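Local coordinates for protein beta-N-acetylhexosaminidase (Streptomyces plicatus, PDB 5FD0) that probably hydrolyses terminal beta-linked N-acetylhexosamine residues from glycoconjugates and oligosaccharides, at residues Y313-G318 with T346-H351; E56-G61 with V78-H83; W367-T372 with S413-V418; V166-F171 with P446-T451. All coordinates share one frame; numbering follows the deposited sequence. Where two conformers were deposited one is given.

Interaction 1 (Y313-G318 with T346-H351). With NAG (2-acetamido-2-deoxy-beta-D-glucopyranose), chain B.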
# COMPACT_ATOMS: atom_id res chain seq x y z
N TYR A 313 5.88 -3.54 -12.60
CA TYR A 313 6.81 -2.51 -12.13
C TYR A 313 7.95 -3.07 -11.31
O TYR A 313 7.81 -4.05 -10.57
CB TYR A 313 6.08 -1.48 -11.29
CG TYR A 313 4.85 -0.99 -11.97
CD1 TYR A 313 3.62 -1.49 -11.62
CD2 TYR A 313 4.91 -0.04 -12.98
CE1 TYR A 313 2.47 -1.06 -12.24
CE2 TYR A 313 3.77 0.41 -13.61
CZ TYR A 313 2.55 -0.12 -13.24
OH TYR A 313 1.40 0.29 -13.83
N LEU A 314 9.09 -2.41 -11.45
CA LEU A 314 10.24 -2.68 -10.62
C LEU A 314 10.82 -1.34 -10.19
O LEU A 314 11.11 -0.47 -11.03
CB LEU A 314 11.24 -3.52 -11.39
CG LEU A 314 12.22 -4.37 -10.63
CD1 LEU A 314 12.60 -5.57 -11.51
CD2 LEU A 314 13.42 -3.50 -10.31
N HIS A 315 10.98 -1.18 -8.89
CA HIS A 315 11.42 0.07 -8.27
C HIS A 315 12.92 -0.00 -7.99
O HIS A 315 13.38 -0.90 -7.25
CB HIS A 315 10.61 0.26 -6.98
CG HIS A 315 10.47 1.66 -6.49
ND1 HIS A 315 11.55 2.50 -6.26
CD2 HIS A 315 9.38 2.33 -6.06
CE1 HIS A 315 11.12 3.63 -5.74
NE2 HIS A 315 9.81 3.56 -5.60
N ILE A 316 13.69 0.91 -8.58
CA ILE A 316 15.13 0.94 -8.36
C ILE A 316 15.55 2.02 -7.38
O ILE A 316 16.75 2.25 -7.20
CB ILE A 316 15.91 1.08 -9.68
CG1 ILE A 316 15.56 2.41 -10.36
CG2 ILE A 316 15.63 -0.13 -10.56
CD1 ILE A 316 16.31 2.63 -11.65
N GLY A 317 14.60 2.67 -6.73
CA GLY A 317 14.95 3.61 -5.67
C GLY A 317 15.61 4.85 -6.26
O GLY A 317 15.02 5.51 -7.11
N GLY A 318 16.82 5.17 -5.82
CA GLY A 318 17.56 6.34 -6.28
C GLY A 318 17.60 7.49 -5.31
O GLY A 318 18.14 8.56 -5.66
N THR A 346 8.61 -2.13 -16.05
CA THR A 346 8.54 -0.68 -16.06
C THR A 346 9.28 -0.14 -14.85
O THR A 346 8.99 -0.53 -13.72
CB THR A 346 7.08 -0.22 -16.05
OG1 THR A 346 6.44 -0.64 -17.27
CG2 THR A 346 6.97 1.29 -15.93
N VAL A 347 10.21 0.79 -15.08
CA VAL A 347 11.03 1.41 -14.04
C VAL A 347 10.19 2.31 -13.15
O VAL A 347 9.40 3.12 -13.66
CB VAL A 347 12.14 2.25 -14.69
CG1 VAL A 347 12.80 3.20 -13.65
CG2 VAL A 347 13.18 1.39 -15.36
N VAL A 348 10.40 2.24 -11.84
CA VAL A 348 9.92 3.23 -10.89
C VAL A 348 11.14 3.64 -10.09
O VAL A 348 12.00 2.81 -9.77
CB VAL A 348 8.81 2.70 -9.96
CG1 VAL A 348 8.29 3.81 -9.07
CG2 VAL A 348 7.66 2.06 -10.78
N GLY A 349 11.25 4.93 -9.77
CA GLY A 349 12.29 5.40 -8.87
C GLY A 349 11.77 6.54 -8.02
O GLY A 349 10.74 7.14 -8.32
N TRP A 350 12.49 6.82 -6.94
CA TRP A 350 12.20 8.05 -6.21
C TRP A 350 12.49 9.26 -7.12
O TRP A 350 13.18 9.14 -8.14
CB TRP A 350 13.00 8.08 -4.91
CG TRP A 350 12.69 6.90 -3.97
CD1 TRP A 350 13.47 5.80 -3.77
CD2 TRP A 350 11.54 6.72 -3.14
NE1 TRP A 350 12.88 4.95 -2.86
CE2 TRP A 350 11.70 5.49 -2.46
CE3 TRP A 350 10.41 7.50 -2.87
CZ2 TRP A 350 10.76 5.02 -1.54
CZ3 TRP A 350 9.48 7.04 -1.96
CH2 TRP A 350 9.67 5.80 -1.30
N HIS A 351 11.93 10.42 -6.77
CA HIS A 351 11.91 11.54 -7.73
C HIS A 351 13.30 12.13 -7.99
O HIS A 351 13.44 12.92 -8.94
CB HIS A 351 10.92 12.63 -7.27
CG HIS A 351 11.39 13.45 -6.10
ND1 HIS A 351 10.98 13.20 -4.81
CD2 HIS A 351 12.22 14.52 -6.04
CE1 HIS A 351 11.54 14.09 -4.00
NE2 HIS A 351 12.30 14.89 -4.72
C1 NAG B . 13.92 9.39 4.14
C2 NAG B . 14.56 8.14 3.51
C3 NAG B . 14.13 6.82 4.09
C4 NAG B . 13.97 6.86 5.57
C5 NAG B . 12.92 7.92 5.80
C6 NAG B . 12.39 8.01 7.19
C7 NAG B . 13.08 8.18 1.54
C8 NAG B . 12.95 8.10 0.04
N2 NAG B . 14.31 8.11 2.07
O1 NAG B . 14.86 10.39 4.17
O3 NAG B . 15.14 5.82 3.79
O4 NAG B . 13.55 5.58 6.04
O5 NAG B . 13.52 9.21 5.50
O6 NAG B . 11.30 8.91 7.24
O7 NAG B . 12.10 8.31 2.22
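Y313 lies alongside T346, the two side chains running the same way from one face of a parallel strand pair, with Y313 CD2 3.8 Å from T346 CB. The methyl V348 CG2 continues this surface against Y313 CB. At the next position the backbone takes over: L314 N donates to T346 O over 2.9 Å, and L314 O receives V348 N at 2.9 Å. Returning to the first face, H315 is laid over V348. Its CG stands anti to the backbone N (chi1 -156°), which brings the imidazole across the valine so that V348 CG1 makes a CH-pi contact over the ring face, 3.5 Å from H315 CD2. The rim carrying H315 CE1 turns toward the face of W350 in an edge-to-face pair, planes 56° apart. H315 NE2 is bonded to Q365 and W350 NE1 to E250, which limits rotation of both rings. Strands 313-315 and 346-350 are consecutive parallel neighbours in the catalytic (beta/alpha)8 barrel, linked by helix 326-342 as a beta-alpha-beta unit. H315 also bonds through its backbone to P249 and I251, beside the preceding barrel strand 246-250. I316 N reaches V348 O at 2.8 Å, almost in line with the carbonyl, while the I316 side chain packs on V340 of the helix. Further along, G317 N bonds in the imidazole plane to H315 ND1 (3.1 Å), and G317 O accepts W350 N at 2.9 Å from above its carbonyl plane. G318 N sits at the indole edge. On the indole face opposite H315 rests the acetamido methyl of the bound sugar, with W350 CD2 3.7 Å from NAG C8.

Interaction 2 (E56-G61 with V78-H83); sequences EARRVG and VTAHGH. With SO4 (sulfate ion), chain D.
R58 and A80 meet at the guanidinium, where R58 NH2 is 3.5 Å from A80 CB; no direct hydrogen bond joins the helix to the strand and the loop after it. The polar part of the contact is therefore relayed. One relay is a water that accepts from R58 NH1 at 2.6 Å and donates to V78 O at 2.9 Å. The other is a sulfate ion, probably from the crystallisation liquor. From the backbone, A80 N donates to sulfate O3 at 3.0 Å. R58 adds weak bonds, among them R58 NH1 to sulfate O4 at 3.1 Å, and H81 ND1 a weak one to sulfate O1 at 3.3 Å. Thus a main-chain N-H, a guanidinium edge and an imidazole gather round the anion. The arginine gets there because its chain is extended from CG to NE (chi2 -178°, chi3 -157°), carrying the head group clear of the helix. R58 NH2 also forms a salt bridge with D53, so the guanidinium is held from within the protein as well as by the anion. Van der Waals contact is concentrated at V78, which points at the helix: V78 CG2 lies 3.5 Å from G61 O, and V78 CG1 rests against G61 CA. At G61 the helix has no side chain to keep the strand away, and the CA atoms of G61 and V78 come within 6.0 Å. The pair belongs to the beta-alpha-beta unit of strand 49-51, helix 55-72 and strand 78-79 in the N-terminal domain. T79 bonds to I49 and V51 through the backbone, V78 packs on both these residues and on A65 of the helix, and V60 reaches strand 86-90.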
# COMPACT_ATOMS: atom_id res chain seq x y z
N GLU A 56 -12.68 -17.56 -10.28
CA GLU A 56 -12.36 -16.26 -9.73
C GLU A 56 -13.55 -15.64 -9.03
O GLU A 56 -13.38 -14.80 -8.13
CB GLU A 56 -11.86 -15.33 -10.83
CG GLU A 56 -12.91 -14.99 -11.88
CD GLU A 56 -12.49 -13.80 -12.75
OE1 GLU A 56 -11.34 -13.35 -12.61
OE2 GLU A 56 -13.31 -13.34 -13.58
N ALA A 57 -14.77 -16.01 -9.43
CA ALA A 57 -15.93 -15.54 -8.68
C ALA A 57 -16.01 -16.26 -7.34
O ALA A 57 -16.22 -15.63 -6.30
CB ALA A 57 -17.21 -15.73 -9.48
N ARG A 58 -15.81 -17.59 -7.35
CA ARG A 58 -15.82 -18.34 -6.11
C ARG A 58 -14.78 -17.82 -5.14
O ARG A 58 -15.01 -17.82 -3.92
CB ARG A 58 -15.58 -19.82 -6.37
CG ARG A 58 -16.73 -20.53 -7.03
CD ARG A 58 -16.45 -21.99 -7.22
NE ARG A 58 -17.28 -22.53 -8.30
CZ ARG A 58 -18.52 -23.00 -8.14
NH1 ARG A 58 -19.06 -23.01 -6.92
NH2 ARG A 58 -19.20 -23.47 -9.18
N ARG A 59 -13.63 -17.39 -5.66
CA ARG A 59 -12.54 -16.89 -4.81
C ARG A 59 -13.00 -15.67 -4.01
O ARG A 59 -12.70 -15.57 -2.82
CB ARG A 59 -11.34 -16.57 -5.69
CG ARG A 59 -9.98 -16.99 -5.20
CD ARG A 59 -9.13 -17.70 -6.31
NE ARG A 59 -9.06 -16.95 -7.56
CZ ARG A 59 -8.93 -17.49 -8.76
NH1 ARG A 59 -8.86 -18.82 -8.91
NH2 ARG A 59 -8.89 -16.71 -9.84
N VAL A 60 -13.74 -14.76 -4.63
CA VAL A 60 -14.21 -13.59 -3.89
C VAL A 60 -15.30 -14.00 -2.91
O VAL A 60 -15.42 -13.42 -1.83
CB VAL A 60 -14.72 -12.48 -4.84
CG1 VAL A 60 -15.04 -11.24 -4.05
CG2 VAL A 60 -13.71 -12.15 -5.90
N GLY A 61 -16.14 -14.96 -3.30
CA GLY A 61 -17.17 -15.41 -2.40
C GLY A 61 -16.57 -16.07 -1.17
O GLY A 61 -17.00 -15.82 -0.05
N VAL A 78 -20.88 -20.83 -0.21
CA VAL A 78 -20.65 -20.15 -1.47
C VAL A 78 -21.02 -21.12 -2.59
O VAL A 78 -20.47 -22.22 -2.67
CB VAL A 78 -19.19 -19.71 -1.59
CG1 VAL A 78 -18.90 -19.08 -2.94
CG2 VAL A 78 -18.87 -18.75 -0.44
N THR A 79 -21.95 -20.72 -3.45
CA THR A 79 -22.32 -21.59 -4.55
C THR A 79 -22.72 -20.79 -5.77
O THR A 79 -23.02 -19.58 -5.72
CB THR A 79 -23.47 -22.55 -4.20
OG1 THR A 79 -24.72 -21.90 -4.41
CG2 THR A 79 -23.38 -23.07 -2.77
N ALA A 80 -22.77 -21.51 -6.88
CA ALA A 80 -23.09 -20.95 -8.18
C ALA A 80 -24.52 -21.28 -8.61
O ALA A 80 -24.84 -21.17 -9.79
CB ALA A 80 -22.07 -21.46 -9.21
N HIS A 81 -25.39 -21.65 -7.67
CA HIS A 81 -26.77 -21.96 -7.99
C HIS A 81 -27.69 -21.29 -6.99
O HIS A 81 -27.32 -21.06 -5.83
CB HIS A 81 -27.02 -23.49 -8.01
CG HIS A 81 -26.04 -24.22 -8.87
ND1 HIS A 81 -24.88 -24.77 -8.38
CD2 HIS A 81 -26.02 -24.44 -10.21
CE1 HIS A 81 -24.20 -25.33 -9.37
NE2 HIS A 81 -24.87 -25.14 -10.49
N GLY A 82 -28.90 -20.95 -7.45
CA GLY A 82 -29.92 -20.41 -6.57
C GLY A 82 -29.86 -18.91 -6.47
O GLY A 82 -29.07 -18.24 -7.12
N HIS A 83 -30.73 -18.37 -5.63
CA HIS A 83 -30.93 -16.93 -5.53
C HIS A 83 -30.42 -16.36 -4.21
O HIS A 83 -31.19 -15.74 -3.47
CB HIS A 83 -32.40 -16.61 -5.70
CG HIS A 83 -32.85 -16.69 -7.13
ND1 HIS A 83 -33.34 -17.85 -7.69
CD2 HIS A 83 -32.83 -15.77 -8.12
CE1 HIS A 83 -33.62 -17.63 -8.96
NE2 HIS A 83 -33.32 -16.38 -9.25
S SO4 D . -22.05 -25.28 -6.38
O1 SO4 D . -23.28 -25.25 -5.58
O2 SO4 D . -21.93 -26.61 -6.96
O3 SO4 D . -22.11 -24.35 -7.49
O4 SO4 D . -20.94 -25.02 -5.48
O HOH W 1 -18.29 -22.74 -4.45

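Interaction 3 (W367-T372 with S413-V418). With NAG (2-acetamido-2-deoxy-beta-D-glucopyranose), chain B.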
# COMPACT_ATOMS: atom_id res chain seq x y z
N TRP A 367 8.57 12.37 -2.98
CA TRP A 367 8.54 12.38 -1.53
C TRP A 367 8.95 13.73 -0.94
O TRP A 367 9.32 13.81 0.24
CB TRP A 367 9.41 11.25 -1.00
CG TRP A 367 10.85 11.28 -1.36
CD1 TRP A 367 11.42 10.98 -2.58
CD2 TRP A 367 11.94 11.54 -0.46
NE1 TRP A 367 12.80 11.06 -2.49
CE2 TRP A 367 13.14 11.40 -1.20
CE3 TRP A 367 12.03 11.87 0.89
CZ2 TRP A 367 14.40 11.62 -0.63
CZ3 TRP A 367 13.28 12.07 1.45
CH2 TRP A 367 14.44 11.95 0.69
N GLY A 368 8.83 14.81 -1.72
CA GLY A 368 9.13 16.13 -1.21
C GLY A 368 8.08 16.64 -0.25
O GLY A 368 7.16 15.93 0.18
N LEU A 369 8.26 17.90 0.14
CA LEU A 369 7.47 18.51 1.20
C LEU A 369 7.04 19.91 0.78
O LEU A 369 7.54 20.47 -0.20
CB LEU A 369 8.26 18.61 2.51
CG LEU A 369 8.89 17.39 3.16
CD1 LEU A 369 10.07 16.91 2.39
CD2 LEU A 369 9.33 17.77 4.55
N ASP A 370 6.11 20.49 1.55
CA ASP A 370 5.72 21.89 1.30
C ASP A 370 6.95 22.77 1.13
O ASP A 370 7.01 23.61 0.22
CB ASP A 370 4.90 22.45 2.45
CG ASP A 370 3.45 22.07 2.38
OD1 ASP A 370 3.04 21.25 1.52
OD2 ASP A 370 2.71 22.60 3.23
N ARG A 371 7.94 22.59 1.99
CA ARG A 371 9.12 23.44 2.08
C ARG A 371 10.22 23.08 1.08
O ARG A 371 11.27 23.73 1.08
CB ARG A 371 9.72 23.33 3.46
CG ARG A 371 10.42 22.02 3.67
CD ARG A 371 10.67 21.83 5.14
NE ARG A 371 11.45 20.63 5.39
CZ ARG A 371 11.46 19.99 6.55
NH1 ARG A 371 10.72 20.42 7.57
NH2 ARG A 371 12.21 18.91 6.70
N THR A 372 10.04 22.05 0.29
CA THR A 372 11.03 21.69 -0.72
C THR A 372 11.25 22.87 -1.65
O THR A 372 10.32 23.63 -1.96
CB THR A 372 10.53 20.47 -1.48
OG1 THR A 372 10.52 19.37 -0.56
CG2 THR A 372 11.38 20.15 -2.66
N SER A 413 10.65 12.78 13.08
CA SER A 413 10.15 14.14 13.06
C SER A 413 10.88 15.02 12.05
O SER A 413 10.65 16.23 12.05
CB SER A 413 10.24 14.78 14.45
OG SER A 413 11.58 14.77 14.89
N TRP A 414 11.72 14.46 11.19
CA TRP A 414 12.52 15.31 10.33
C TRP A 414 11.66 16.09 9.34
O TRP A 414 12.07 17.16 8.89
CB TRP A 414 13.57 14.47 9.59
CG TRP A 414 13.01 13.47 8.63
CD1 TRP A 414 12.75 12.17 8.87
CD2 TRP A 414 12.66 13.71 7.26
NE1 TRP A 414 12.28 11.56 7.74
CE2 TRP A 414 12.21 12.48 6.73
CE3 TRP A 414 12.69 14.82 6.42
CZ2 TRP A 414 11.78 12.35 5.42
CZ3 TRP A 414 12.28 14.68 5.10
CH2 TRP A 414 11.82 13.45 4.62
N ALA A 415 10.48 15.58 9.01
CA ALA A 415 9.58 16.27 8.09
C ALA A 415 8.58 17.16 8.82
O ALA A 415 7.57 17.55 8.23
CB ALA A 415 8.84 15.25 7.21
N GLY A 416 8.83 17.48 10.09
CA GLY A 416 7.81 18.12 10.91
C GLY A 416 6.86 17.06 11.45
O GLY A 416 7.09 15.85 11.32
N TYR A 417 5.77 17.52 12.05
CA TYR A 417 4.72 16.66 12.59
C TYR A 417 3.57 16.60 11.59
O TYR A 417 3.31 17.55 10.86
CB TYR A 417 4.25 17.19 13.94
CG TYR A 417 5.42 17.25 14.90
CD1 TYR A 417 6.07 16.08 15.25
CD2 TYR A 417 5.89 18.45 15.41
CE1 TYR A 417 7.14 16.09 16.09
CE2 TYR A 417 7.00 18.48 16.27
CZ TYR A 417 7.61 17.29 16.61
OH TYR A 417 8.69 17.25 17.44
N VAL A 418 2.90 15.45 11.53
CA VAL A 418 1.86 15.21 10.54
C VAL A 418 0.65 14.63 11.27
O VAL A 418 0.52 13.40 11.44
CB VAL A 418 2.33 14.30 9.40
CG1 VAL A 418 1.29 14.24 8.32
CG2 VAL A 418 3.61 14.85 8.82
C1 NAG B . 13.92 9.39 4.14
C2 NAG B . 14.56 8.14 3.51
C3 NAG B . 14.13 6.82 4.09
C4 NAG B . 13.97 6.86 5.57
C5 NAG B . 12.92 7.92 5.80
C6 NAG B . 12.39 8.01 7.19
C7 NAG B . 13.08 8.18 1.54
C8 NAG B . 12.95 8.10 0.04
N2 NAG B . 14.31 8.11 2.07
O1 NAG B . 14.86 10.39 4.17
O3 NAG B . 15.14 5.82 3.79
O4 NAG B . 13.55 5.58 6.04
O5 NAG B . 13.52 9.21 5.50
O6 NAG B . 11.30 8.91 7.24
O7 NAG B . 12.10 8.31 2.22
O HOH W 2 12.14 19.76 9.87
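Two loops at the C-terminal end of the catalytic barrel, following strands 363-366 and 389-392, come together beside the bound sugar through W367 and W414. The side chains cross at about a right angle: W414 CH2 lies in the W367 plane, at its edge, 3.8 Å from W367 CZ3. Each indole meets the ligand differently. The face of W367 supports the acetamido methyl, with W367 CE2 3.5 Å from NAG C8, whereas W414 uses its edge, W414 NE1 donating almost straight to NAG O6 over 2.9 Å (168°). W367 NE1 is bonded to Q352. This pairing lines one side of the sugar pocket, the O6 end reached by one loop and the N-acetyl end by the other. Further from the ligand, L369 CD2 packs on A415 CB at 3.7 Å and L369 CD1 approaches W414 CZ3 at 4.1 Å. L369 CD2 also covers one face of the R371 guanidinium. An extended chain takes R371 to the turn S413-G416, where R371 NH2 donates in the guanidinium plane to W414 O at 2.8 Å. A water that accepts from R371 NH1 donates to the same carbonyl. L369 N is fixed by T372 OG1 at 2.8 Å, within the type I turn that presents R371.

Interaction 4 (V166-F171 with P446-T451); sequences VSRHFF and PLWTET. With NAG (2-acetamido-2-deoxy-beta-D-glucopyranose), chain B.
H169 ND1 donates to T449 O over 2.7 Å, a nearly straight bond (160°) that lies in the imidazole plane. It sets the ring edge against the carbonyls of T449 and E450, with H169 CE1 3.2 Å from E450 O. A longer bond runs from H169 N to T449 OG1 at 3.3 Å; that hydroxyl is also bonded to D165 O. Short bonds also reach the bound sugar from both segments. The hydroxyl NAG O4 donates to E450 OE2 at 2.6 Å and accepts from R168 NH1 at 2.7 Å, while R168 NH2 holds NAG O3 at 2.9 Å. The side chains of R168 and E450 lie alongside each other, but E450 OE2 sits over the guanidinium face, so their salt bridge, R168 NH1 to E450 OE2 at 3.5 Å, is one of charge without an aligned N-H. D165 and D197 form further salt bridges with R168, and Q199 bonds its NE, so the head group is gripped from several directions. V166-F171 follows strand 159-165 and P446-T451 takes in the end of strand 440-447; these are the first and last strands of the (beta/alpha)8 barrel, neighbours in the sheet, and here they form the part of the pocket that binds O3 and O4. R168 bends at chi2 (50°) to turn its tip onto W448, R168 NH1 approaching W448 CE3 to 3.3 Å, with the guanidinium and indole planes 64° apart. One indole face is laid against the sugar, O4 toward its rim. Behind the polar cluster, R168 CB rests on T449 OG1, and T449 CG2 slides past F171 CE1 where both side chains reach L458 of helix 455-462.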
# COMPACT_ATOMS: atom_id res chain seq x y z
N VAL A 166 10.77 -3.40 5.00
CA VAL A 166 11.19 -4.61 5.72
C VAL A 166 12.71 -4.70 5.83
O VAL A 166 13.24 -5.73 6.27
CB VAL A 166 10.60 -5.88 5.08
CG1 VAL A 166 9.08 -5.85 5.11
CG2 VAL A 166 11.13 -6.08 3.67
N SER A 167 13.41 -3.63 5.46
CA SER A 167 14.87 -3.56 5.57
C SER A 167 15.30 -3.06 6.94
O SER A 167 16.23 -3.61 7.54
CB SER A 167 15.43 -2.64 4.49
OG SER A 167 15.20 -3.16 3.19
N ARG A 168 14.64 -2.03 7.47
CA ARG A 168 15.12 -1.44 8.72
C ARG A 168 14.82 -2.36 9.89
O ARG A 168 15.70 -2.65 10.70
CB ARG A 168 14.52 -0.05 8.91
CG ARG A 168 15.33 1.02 8.23
CD ARG A 168 15.68 0.72 6.76
NE ARG A 168 16.46 1.84 6.21
CZ ARG A 168 15.93 2.95 5.71
NH1 ARG A 168 14.61 3.09 5.64
NH2 ARG A 168 16.72 3.94 5.27
N HIS A 169 13.58 -2.84 10.00
CA HIS A 169 13.29 -4.05 10.75
C HIS A 169 12.59 -5.03 9.83
O HIS A 169 11.69 -4.64 9.07
CB HIS A 169 12.41 -3.82 11.97
CG HIS A 169 13.10 -3.06 13.06
ND1 HIS A 169 13.10 -1.69 13.12
CD2 HIS A 169 13.85 -3.48 14.11
CE1 HIS A 169 13.79 -1.29 14.17
NE2 HIS A 169 14.27 -2.35 14.79
N PHE A 170 13.02 -6.28 9.90
CA PHE A 170 12.44 -7.32 9.07
C PHE A 170 11.08 -7.73 9.61
O PHE A 170 10.88 -7.82 10.83
CB PHE A 170 13.36 -8.54 9.04
CG PHE A 170 12.84 -9.67 8.20
CD1 PHE A 170 12.72 -9.52 6.83
CD2 PHE A 170 12.49 -10.87 8.78
CE1 PHE A 170 12.26 -10.57 6.05
CE2 PHE A 170 12.04 -11.92 8.00
CZ PHE A 170 11.94 -11.77 6.66
N PHE A 171 10.16 -7.98 8.70
CA PHE A 171 8.87 -8.56 9.03
C PHE A 171 8.70 -9.80 8.17
O PHE A 171 8.92 -9.73 6.96
CB PHE A 171 7.76 -7.54 8.82
CG PHE A 171 7.81 -6.41 9.81
CD1 PHE A 171 8.59 -5.28 9.56
CD2 PHE A 171 7.14 -6.50 11.02
CE1 PHE A 171 8.66 -4.23 10.50
CE2 PHE A 171 7.21 -5.47 11.95
CZ PHE A 171 7.98 -4.33 11.69
N PRO A 446 3.87 5.49 2.49
CA PRO A 446 4.97 4.62 2.90
C PRO A 446 5.09 4.53 4.40
O PRO A 446 4.91 5.52 5.12
CB PRO A 446 6.21 5.31 2.30
CG PRO A 446 5.69 6.31 1.31
CD PRO A 446 4.37 6.73 1.87
N LEU A 447 5.44 3.32 4.89
CA LEU A 447 5.68 3.07 6.31
C LEU A 447 7.13 2.62 6.47
O LEU A 447 7.45 1.45 6.23
CB LEU A 447 4.70 2.03 6.89
CG LEU A 447 4.79 1.76 8.40
CD1 LEU A 447 4.75 3.03 9.26
CD2 LEU A 447 3.68 0.83 8.83
N TRP A 448 8.00 3.54 6.86
CA TRP A 448 9.39 3.23 7.16
C TRP A 448 9.52 2.66 8.57
O TRP A 448 8.72 2.97 9.46
CB TRP A 448 10.27 4.48 7.00
CG TRP A 448 10.16 5.09 5.63
CD1 TRP A 448 9.38 6.12 5.25
CD2 TRP A 448 10.83 4.64 4.45
NE1 TRP A 448 9.53 6.37 3.91
CE2 TRP A 448 10.41 5.46 3.39
CE3 TRP A 448 11.74 3.63 4.19
CZ2 TRP A 448 10.90 5.31 2.10
CZ3 TRP A 448 12.23 3.48 2.89
CH2 TRP A 448 11.81 4.32 1.87
N THR A 449 10.53 1.81 8.79
CA THR A 449 10.53 1.04 10.03
C THR A 449 11.79 1.20 10.89
O THR A 449 12.06 0.35 11.74
CB THR A 449 10.27 -0.43 9.72
OG1 THR A 449 11.21 -0.92 8.77
CG2 THR A 449 8.85 -0.58 9.19
N GLU A 450 12.52 2.31 10.76
CA GLU A 450 13.61 2.59 11.70
C GLU A 450 13.18 2.42 13.15
O GLU A 450 13.96 1.94 13.98
CB GLU A 450 14.15 4.02 11.54
CG GLU A 450 15.06 4.20 10.37
CD GLU A 450 14.31 4.67 9.12
OE1 GLU A 450 13.10 4.40 9.01
OE2 GLU A 450 14.94 5.32 8.27
N THR A 451 11.96 2.83 13.49
CA THR A 451 11.51 2.88 14.88
C THR A 451 10.49 1.81 15.23
O THR A 451 10.01 1.79 16.36
CB THR A 451 10.92 4.26 15.22
OG1 THR A 451 9.64 4.42 14.60
CG2 THR A 451 11.85 5.39 14.80
C1 NAG B . 13.92 9.39 4.14
C2 NAG B . 14.56 8.14 3.51
C3 NAG B . 14.13 6.82 4.09
C4 NAG B . 13.97 6.86 5.57
C5 NAG B . 12.92 7.92 5.80
C6 NAG B . 12.39 8.01 7.19
C7 NAG B . 13.08 8.18 1.54
C8 NAG B . 12.95 8.10 0.04
N2 NAG B . 14.31 8.11 2.07
O1 NAG B . 14.86 10.39 4.17
O3 NAG B . 15.14 5.82 3.79
O4 NAG B . 13.55 5.58 6.04
O5 NAG B . 13.52 9.21 5.50
O6 NAG B . 11.30 8.91 7.24
O7 NAG B . 12.10 8.31 2.22

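In the fold
From the N terminus, interaction 2 comes first and closes a short loop through helix 55-72 within the N-terminal domain; its centre lies about 38 Å from that of interaction 1, and it touches none of the others. The catalytic barrel follows. Interaction 4 opens after its first strand and closes only at the end of its last, with 274 residues between its segments, joining the barrel's beginning to its end. Nested within that loop, one after the other, are interaction 1, a single beta-alpha-beta step, and interaction 3, which closes a 40-residue loop at the C-terminal end of the barrel strands. Interactions 1, 3 and 4 all touch one sugar: W350 packs against both W367 and W448, and H351 meets W367.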